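Sterol regulatory element-binding protein cleavage-activating protein (Schizosaccharomyces pombe, PDB 4YHC) escorts the transcription factor precursor sre1 so that it can be processed when sterol or oxygen is low, the part here being its WD40 domain. Local coordinates at residues R188-T193 with D234-A239. The protein carries 9 engineered substitutions. Numbering follows the deposited sequence.
Sequences RIASLT and DILFLA. Engineered in segment 188-193: S191 (natural residue Cys).
R188 and D234 join two neighbouring four-stranded antiparallel blades of the WD40 beta-propeller through a side-on, two-pronged salt bridge. From CB the arginine runs with CG anti to the carbonyl carbon (chi1 -53°) and stays extended to NE, which carries its charged end across to the second strand. CD passes 3.9 Å from D234 OD1. NE donates to D234 OD1 over 2.9 Å, meeting the syn lone pair of that oxygen. CZ lies opposite the carboxylate, and NH1 reaches D234 OD2 at 2.7 Å in a nearly straight bond (169°). It too is syn but tilted out of the carboxylate plane. Guanidinium and carboxylate are nearly coplanar, 24° apart, and two parallel bonds fix their rotation. NH2 is hydrogen-bonded to a bound citrate, probably from the crystallisation liquor, and weakly to S202 OG, while D234 OD2 has a weak bond to S183. A leucine at R188 would probably leave the buried carboxylate of D234 without this counter-charge and freer to turn, the weak S183 bond remaining. Two residues along both segments, A190 CB touches L236 CD1 at 3.7 Å. Where strand 235-239 begins, D234 and I235 both face I230 in a G1 beta bulge. Strand 187-193, in the predicted fourth WD repeat, pairs with strands 175-182 and 198-204; in the next blade strand 235-239 lies between 226-230 and 243-248, and I227 touches A190, L192 and L238.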
ATOM      1  N   ARG A 188      -1.452   9.775  13.474  1.00 21.33           N
ATOM      2  CA  ARG A 188      -1.428   8.633  14.376  1.00 19.21           C
ATOM      3  C   ARG A 188      -0.425   7.622  13.921  1.00 22.46           C
ATOM      4  O   ARG A 188      -0.184   7.482  12.730  1.00 19.46           O
ATOM      5  CB  ARG A 188      -2.788   7.994  14.421  1.00 24.72           C
ATOM      6  CG  ARG A 188      -3.939   8.890  14.732  1.00 16.68           C
ATOM      7  CD  ARG A 188      -5.190   8.069  15.028  1.00 20.05           C
ATOM      8  NE  ARG A 188      -6.449   8.802  14.803  1.00 19.18           N
ATOM      9  CZ  ARG A 188      -7.051   9.614  15.694  1.00 28.26           C
ATOM     10  NH1 ARG A 188      -8.165  10.265  15.388  1.00 24.10           N
ATOM     11  NH2 ARG A 188      -6.516   9.823  16.864  1.00 23.85           N
ATOM     12  N   ILE A 189       0.247   6.975  14.868  1.00 21.75           N
ATOM     13  CA  ILE A 189       1.109   5.835  14.574  1.00 21.39           C
ATOM     14  C   ILE A 189       0.621   4.650  15.372  1.00 23.15           C
ATOM     15  O   ILE A 189       0.550   4.720  16.629  1.00 23.73           O
ATOM     16  CB  ILE A 189       2.558   6.100  14.989  1.00 25.19           C
ATOM     17  CG1 ILE A 189       3.053   7.395  14.381  1.00 35.63           C
ATOM     18  CG2 ILE A 189       3.449   4.958  14.583  1.00 26.06           C
ATOM     19  CD1 ILE A 189       3.311   7.310  12.887  1.00 44.92           C
ATOM     20  N   ALA A 190       0.342   3.549  14.682  1.00 19.07           N
ATOM     21  CA  ALA A 190      -0.262   2.366  15.323  1.00 20.30           C
ATOM     22  C   ALA A 190       0.717   1.224  15.202  1.00 26.53           C
ATOM     23  O   ALA A 190       1.282   1.031  14.123  1.00 19.54           O
ATOM     24  CB  ALA A 190      -1.577   2.005  14.640  1.00 17.16           C
ATOM     25  N   SER A 191       0.901   0.462  16.297  1.00 23.80           N
ATOM     26  CA  SER A 191       1.865  -0.625  16.345  1.00 23.89           C
ATOM     27  C   SER A 191       1.277  -1.894  16.972  1.00 24.64           C
ATOM     28  O   SER A 191       0.681  -1.883  18.015  1.00 24.64           O
ATOM     29  CB  SER A 191       3.135  -0.186  17.095  1.00 21.98           C
ATOM     30  OG  SER A 191       3.578   1.096  16.671  1.00 24.54           O
ATOM     31  N   LEU A 192       1.422  -2.990  16.291  1.00 23.72           N
ATOM     32  CA  LEU A 192       0.988  -4.279  16.807  1.00 25.58           C
ATOM     33  C   LEU A 192       2.236  -4.885  17.384  1.00 29.18           C
ATOM     34  O   LEU A 192       3.255  -5.007  16.671  1.00 24.10           O
ATOM     35  CB  LEU A 192       0.439  -5.168  15.685  1.00 26.40           C
ATOM     36  CG  LEU A 192       0.166  -6.657  16.063  1.00 25.23           C
ATOM     37  CD1 LEU A 192      -0.860  -6.701  17.174  1.00 20.90           C
ATOM     38  CD2 LEU A 192      -0.352  -7.379  14.846  1.00 23.72           C
ATOM     39  N   THR A 193       2.213  -5.181  18.692  1.00 28.55           N
ATOM     40  CA  THR A 193       3.396  -5.788  19.349  1.00 29.49           C
ATOM     41  C   THR A 193       3.196  -7.278  19.595  1.00 31.68           C
ATOM     42  O   THR A 193       2.078  -7.769  19.529  1.00 29.60           O
ATOM     43  CB  THR A 193       3.690  -5.147  20.707  1.00 28.19           C
ATOM     44  OG1 THR A 193       2.517  -5.206  21.477  1.00 29.45           O
ATOM     45  CG2 THR A 193       4.033  -3.692  20.569  1.00 28.12           C
ATOM     46  N   ASP A 234     -10.293   7.431   9.196  1.00 17.98           N
ATOM     47  CA  ASP A 234      -9.823   7.290  10.580  1.00 22.92           C
ATOM     48  C   ASP A 234     -10.235   5.853  11.146  1.00 17.48           C
ATOM     49  O   ASP A 234     -10.784   5.705  12.226  1.00 19.72           O
ATOM     50  CB  ASP A 234     -10.324   8.409  11.480  1.00 20.91           C
ATOM     51  CG  ASP A 234      -9.318   8.822  12.509  1.00 23.78           C
ATOM     52  OD1 ASP A 234      -8.270   8.166  12.646  1.00 20.78           O
ATOM     53  OD2 ASP A 234      -9.531   9.888  13.124  1.00 24.22           O
ATOM     54  N   ILE A 235      -9.913   4.846  10.377  1.00 16.18           N
ATOM     55  CA  ILE A 235     -10.268   3.488  10.693  1.00 17.87           C
ATOM     56  C   ILE A 235      -9.017   2.636  10.715  1.00 20.63           C
ATOM     57  O   ILE A 235      -8.167   2.792   9.829  1.00 20.46           O
ATOM     58  CB  ILE A 235     -11.176   2.904   9.626  1.00 20.18           C
ATOM     59  CG1 ILE A 235     -12.576   3.486   9.834  1.00 26.87           C
ATOM     60  CG2 ILE A 235     -11.295   1.388   9.777  1.00 19.05           C
ATOM     61  CD1 ILE A 235     -13.472   3.194   8.687  1.00 33.12           C
ATOM     62  N   LEU A 236      -8.953   1.748  11.699  1.00 16.01           N
ATOM     63  CA  LEU A 236      -7.967   0.698  11.766  1.00 18.88           C
ATOM     64  C   LEU A 236      -8.631  -0.662  11.744  1.00 21.09           C
ATOM     65  O   LEU A 236      -9.661  -0.873  12.469  1.00 18.48           O
ATOM     66  CB  LEU A 236      -7.201   0.835  13.070  1.00 18.18           C
ATOM     67  CG  LEU A 236      -6.072  -0.171  13.263  1.00 25.99           C
ATOM     68  CD1 LEU A 236      -4.832   0.436  13.828  1.00 25.77           C
ATOM     69  CD2 LEU A 236      -6.496  -1.301  14.198  1.00 27.20           C
ATOM     70  N   PHE A 237      -8.068  -1.575  10.939  1.00 16.83           N
ATOM     71  CA  PHE A 237      -8.566  -2.957  10.839  1.00 19.14           C
ATOM     72  C   PHE A 237      -7.556  -3.804  11.653  1.00 24.59           C
ATOM     73  O   PHE A 237      -6.337  -3.707  11.438  1.00 21.70           O
ATOM     74  CB  PHE A 237      -8.654  -3.457   9.405  1.00 15.50           C
ATOM     75  CG  PHE A 237      -9.714  -2.805   8.583  1.00 22.90           C
ATOM     76  CD1 PHE A 237      -9.502  -1.567   7.999  1.00 20.72           C
ATOM     77  CD2 PHE A 237     -10.921  -3.425   8.370  1.00 15.52           C
ATOM     78  CE1 PHE A 237     -10.495  -0.965   7.265  1.00 16.89           C
ATOM     79  CE2 PHE A 237     -11.880  -2.836   7.660  1.00 18.98           C
ATOM     80  CZ  PHE A 237     -11.668  -1.626   7.073  1.00 17.81           C
ATOM     81  N   LEU A 238      -8.038  -4.597  12.615  1.00 19.16           N
ATOM     82  CA  LEU A 238      -7.239  -5.499  13.446  1.00 16.24           C
ATOM     83  C   LEU A 238      -7.622  -6.949  13.056  1.00 18.88           C
ATOM     84  O   LEU A 238      -8.710  -7.353  13.282  1.00 17.52           O
ATOM     85  CB  LEU A 238      -7.552  -5.267  14.908  1.00 22.09           C
ATOM     86  CG  LEU A 238      -6.648  -5.872  16.030  1.00 35.11           C
ATOM     87  CD1 LEU A 238      -7.365  -6.919  16.844  1.00 38.66           C
ATOM     88  CD2 LEU A 238      -5.328  -6.481  15.615  1.00 32.41           C
ATOM     89  N   ALA A 239      -6.733  -7.673  12.414  1.00 16.18           N
ATOM     90  CA  ALA A 239      -6.947  -9.006  11.959  1.00 16.24           C
ATOM     91  C   ALA A 239      -6.484  -9.965  13.053  1.00 25.41           C
ATOM     92  O   ALA A 239      -5.478  -9.750  13.682  1.00 18.28           O
ATOM     93  CB  ALA A 239      -6.130  -9.286  10.751  1.00 18.30           C
TER